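Local coordinates for protein hypothetical glycoside hydrolase (Bacteroides vulgatus, PDB 3S30) that is of unknown function but is a putative glycoside hydrolase with a galactose-binding-like domain, and probably takes part in carbohydrate recognition or breakdown, at residues A[149-153]-A[154-158]; A[233-237]-A[238-242]. All blocks are in the same frame, centred on the assembly; numbering follows the deposited sequence.

Contact 1: A[149-153]-A[154-158]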
# COMPACT_ATOMS: atom_id res chain seq x y z
N THR A 149 2.07 -14.27 14.90
CA THR A 149 1.69 -13.14 15.74
C THR A 149 1.81 -11.87 14.89
O THR A 149 2.42 -11.92 13.82
CB THR A 149 2.57 -13.04 17.01
OG1 THR A 149 3.92 -12.73 16.65
CG2 THR A 149 2.52 -14.33 17.81
N PRO A 150 1.24 -10.75 15.34
CA PRO A 150 1.25 -9.51 14.53
C PRO A 150 2.60 -9.10 13.93
O PRO A 150 2.67 -8.64 12.81
CB PRO A 150 0.75 -8.46 15.52
CG PRO A 150 -0.19 -9.23 16.42
CD PRO A 150 0.44 -10.58 16.58
N ASN A 151 3.68 -9.28 14.68
CA ASN A 151 5.00 -8.91 14.21
C ASN A 151 5.66 -9.90 13.22
O ASN A 151 6.69 -9.60 12.62
CB ASN A 151 5.90 -8.61 15.41
CG ASN A 151 5.63 -7.21 15.97
OD1 ASN A 151 5.80 -6.20 15.27
ND2 ASN A 151 5.21 -7.14 17.23
N ASP A 152 5.02 -11.05 13.00
CA ASP A 152 5.43 -11.94 11.92
C ASP A 152 4.86 -11.52 10.58
O ASP A 152 5.33 -12.00 9.55
CB ASP A 152 4.99 -13.38 12.19
CG ASP A 152 5.43 -13.87 13.53
OD1 ASP A 152 6.63 -13.67 13.89
OD2 ASP A 152 4.58 -14.45 14.22
N PHE A 153 3.84 -10.66 10.56
CA PHE A 153 3.16 -10.32 9.29
C PHE A 153 3.95 -9.39 8.38
O PHE A 153 4.89 -8.72 8.83
CB PHE A 153 1.74 -9.78 9.54
CG PHE A 153 0.74 -10.87 9.77
CD1 PHE A 153 0.73 -11.57 10.98
CD2 PHE A 153 -0.15 -11.26 8.77
CE1 PHE A 153 -0.16 -12.60 11.18
CE2 PHE A 153 -1.03 -12.28 8.97
CZ PHE A 153 -1.05 -12.95 10.18
N PRO A 154 3.61 -9.37 7.09
CA PRO A 154 4.32 -8.46 6.18
C PRO A 154 4.10 -6.99 6.53
O PRO A 154 4.99 -6.14 6.31
CB PRO A 154 3.75 -8.80 4.80
CG PRO A 154 3.08 -10.15 4.94
CD PRO A 154 2.69 -10.28 6.37
N THR A 155 2.94 -6.70 7.10
CA THR A 155 2.55 -5.35 7.46
C THR A 155 2.27 -5.22 8.96
O THR A 155 1.40 -5.91 9.51
CB THR A 155 1.32 -4.94 6.66
OG1 THR A 155 1.64 -5.06 5.27
CG2 THR A 155 0.92 -3.51 6.96
N SER A 156 3.01 -4.32 9.59
CA SER A 156 2.95 -4.08 11.03
C SER A 156 3.42 -2.65 11.30
O SER A 156 3.52 -1.84 10.36
CB SER A 156 3.84 -5.07 11.78
OG SER A 156 3.61 -5.02 13.18
N ILE A 157 3.67 -2.35 12.57
CA ILE A 157 4.29 -1.08 12.97
C ILE A 157 5.52 -1.34 13.83
O ILE A 157 5.66 -2.40 14.45
CB ILE A 157 3.33 -0.14 13.77
CG1 ILE A 157 2.88 -0.77 15.11
CG2 ILE A 157 2.12 0.24 12.94
CD1 ILE A 157 2.16 0.19 16.03
N SER A 158 6.40 -0.35 13.88
CA SER A 158 7.61 -0.40 14.70
C SER A 158 7.58 0.76 15.67
O SER A 158 7.10 1.83 15.30
CB SER A 158 8.85 -0.30 13.80
OG SER A 158 9.96 0.22 14.51
O HOH W 1 0.64 -7.37 11.82
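Phe153 and Pro154 meet where a short 3-10 turn runs out into strand 155-158. They are bonded neighbours, with Pro154 CD beside Phe153 CB, and the aromatic ring itself swings away from the strand. There it packs against Tyr119 and, edge-to-face, against Phe141 of helix 138-142, which Pro154 also touches. Ser156, two residues further on, faces back toward the turn. With its OG anti to the backbone N (chi1 -169°), it donates to Asn151 OD1 at 3.2 Å, approaching from above the carbonyl plane of the amide. A water bridges two backbone carbonyls across the bend, donating to Pro150 O at 2.6 Å and to Thr155 O at 2.8 Å. Within the turn, Asp152 OD2 accepts from both Thr149 N (2.6 Å) and Thr149 OG1, reached from the same face of the carboxylate; Asp152 N returns a bond to Thr149 O. Backbone hydrogen bonds of Pro154 with Ile170, Ser156 with Gln168 and Ser158 with Cys166 join this part of the chain to strand 166-173. The arrangement is a 3-10 turn, residues 150-152, leading directly into an antiparallel edge of the β-rich domain, strand 155-158.

Contact 2: A[233-237]-A[238-242]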
# COMPACT_ATOMS: atom_id res chain seq x y z
N PHE A 233 16.66 -12.54 -3.45
CA PHE A 233 15.53 -12.13 -4.27
C PHE A 233 14.86 -13.36 -4.87
O PHE A 233 15.50 -14.13 -5.57
CB PHE A 233 16.02 -11.16 -5.37
CG PHE A 233 14.92 -10.42 -6.07
CD1 PHE A 233 14.23 -11.00 -7.13
CD2 PHE A 233 14.57 -9.14 -5.68
CE1 PHE A 233 13.21 -10.31 -7.79
CE2 PHE A 233 13.55 -8.45 -6.33
CZ PHE A 233 12.86 -9.04 -7.40
N TYR A 234 13.57 -13.55 -4.60
CA TYR A 234 12.80 -14.66 -5.18
C TYR A 234 12.25 -14.26 -6.53
O TYR A 234 11.49 -13.30 -6.63
CB TYR A 234 11.65 -15.12 -4.25
CG TYR A 234 12.08 -15.90 -3.02
CD1 TYR A 234 13.38 -15.85 -2.54
CD2 TYR A 234 11.15 -16.69 -2.32
CE1 TYR A 234 13.75 -16.56 -1.41
CE2 TYR A 234 11.52 -17.40 -1.19
CZ TYR A 234 12.82 -17.33 -0.74
OH TYR A 234 13.22 -18.01 0.38
N GLU A 235 12.64 -14.98 -7.56
CA GLU A 235 12.16 -14.74 -8.92
C GLU A 235 12.16 -16.09 -9.65
O GLU A 235 13.19 -16.77 -9.68
CB GLU A 235 13.03 -13.70 -9.66
CG GLU A 235 14.56 -13.94 -9.62
CD GLU A 235 15.37 -12.79 -10.26
OE1 GLU A 235 14.94 -12.24 -11.30
OE2 GLU A 235 16.43 -12.44 -9.72
N ASN A 236 11.01 -16.45 -10.20
CA ASN A 236 10.81 -17.75 -10.84
C ASN A 236 10.91 -18.85 -9.78
O ASN A 236 10.28 -18.74 -8.72
CB ASN A 236 11.78 -17.92 -12.02
CG ASN A 236 11.74 -16.72 -12.97
OD1 ASN A 236 10.67 -16.24 -13.34
ND2 ASN A 236 12.92 -16.23 -13.35
N GLY A 237 11.69 -19.90 -10.02
CA GLY A 237 11.98 -20.86 -8.96
C GLY A 237 13.38 -20.69 -8.40
O GLY A 237 14.01 -21.66 -7.98
N GLU A 238 13.87 -19.45 -8.40
CA GLU A 238 15.26 -19.16 -8.08
C GLU A 238 15.42 -18.09 -7.00
O GLU A 238 14.58 -17.21 -6.83
CB GLU A 238 15.99 -18.72 -9.34
CG GLU A 238 15.96 -19.76 -10.45
CD GLU A 238 16.88 -19.41 -11.60
OE1 GLU A 238 17.17 -18.20 -11.79
OE2 GLU A 238 17.32 -20.34 -12.31
N SER A 239 16.54 -18.19 -6.29
CA SER A 239 16.93 -17.22 -5.26
C SER A 239 18.25 -16.56 -5.66
O SER A 239 19.27 -17.23 -5.71
CB SER A 239 17.08 -17.95 -3.93
OG SER A 239 17.81 -17.19 -2.99
N THR A 240 18.22 -15.25 -5.94
CA THR A 240 19.37 -14.51 -6.49
C THR A 240 19.80 -13.32 -5.63
O THR A 240 19.13 -12.96 -4.68
CB THR A 240 19.07 -13.96 -7.89
OG1 THR A 240 18.12 -12.89 -7.79
CG2 THR A 240 18.50 -15.07 -8.82
N ASN A 241 20.94 -12.70 -5.99
CA ASN A 241 21.39 -11.46 -5.33
C ASN A 241 20.92 -10.19 -6.06
O ASN A 241 21.50 -9.13 -5.89
CB ASN A 241 22.91 -11.42 -5.15
CG ASN A 241 23.66 -11.19 -6.46
OD1 ASN A 241 23.20 -11.59 -7.51
ND2 ASN A 241 24.84 -10.57 -6.39
N ARG A 242 19.87 -10.31 -6.86
CA ARG A 242 19.20 -9.15 -7.40
C ARG A 242 18.77 -8.23 -6.24
O ARG A 242 18.37 -8.68 -5.16
CB ARG A 242 17.99 -9.57 -8.24
CG ARG A 242 17.24 -8.40 -8.84
CD ARG A 242 16.11 -8.87 -9.72
NE ARG A 242 15.15 -7.81 -10.01
CZ ARG A 242 14.00 -7.97 -10.67
NH1 ARG A 242 13.63 -9.16 -11.12
NH2 ARG A 242 13.22 -6.91 -10.89
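Phe233 and Thr240 exchange two backbone hydrogen bonds, Phe233 N to Thr240 O at 2.8 Å and Thr240 N to Phe233 O at 3.0 Å. Nearer the bend, Glu235 and Glu238 form a second hydrogen-bonded pair and close a type II' turn through Asn236 and Gly237. Between them Tyr234 and Ser239 make the non-hydrogen-bonded pair, flanked by CA-H...O contacts from Ser239 CA to Phe233 O and from Tyr234 CA to Glu238 O.

The CH-pi contact lies on the face that carries Phe233, Glu235, Glu238 and Thr240. Arg242, extended from CG to NE, lays its chain across one face of the Phe233 ring: CD stands over the centre, 3.8 Å from the centroid. The guanidinium lies over the CZ end of the ring, with Arg242 CZ 3.6 Å from Phe233 CZ and its plane only 21° from that of the phenyl group. Phe233 is the buried member of the hairpin and also touches Asp244 and Gln333.

Polar side chains link up beside this stack. Thr240 OG1 donates to Glu235 OE2 at 2.6 Å, on the anti lone pair of the carboxylate, and accepts from Arg242 N in an ST turn. Its chi1 of 71° sets the hydroxyl between backbone N and carbonyl carbon, where it can serve both. The other carboxylate oxygen, Glu235 OE1, meets Arg242 NH1 at 3.4 Å near the guanidinium plane, a weak hydrogen bond within a salt bridge. Arg242 NH2 also forms a long, weak ion pair with Asp328.

Glu235 thus divides its oxygens between a short hydroxyl bond and a longer ionic one, a split that ties Glu235, Thr240 and Arg242 together on one face of this surface hairpin.

In the fold
Contact 1 precedes contact 2 in the chain, and both belong to the putative carbohydrate metabolism domain. Their centres are 24 Å apart and their nearest atoms about 13 Å, so they do not touch. Contact 1, its centre about 14 Å from the centre of the chain, joins a loop after helix 138-142 to strand 155-158, which pairs with strand 166-173 in the main antiparallel β structure; the Ile157 side chain is about 8 Å from the sodium ion, which is bound by Asn105, Glu107, Asn165 and Asp343. Contact 2, its centre about 23 Å from the centre of the chain, is a two-stranded hairpin between strands 218-228 and 247-254. One therefore belongs to the partly buried β framework, the other to a peripheral surface excursion.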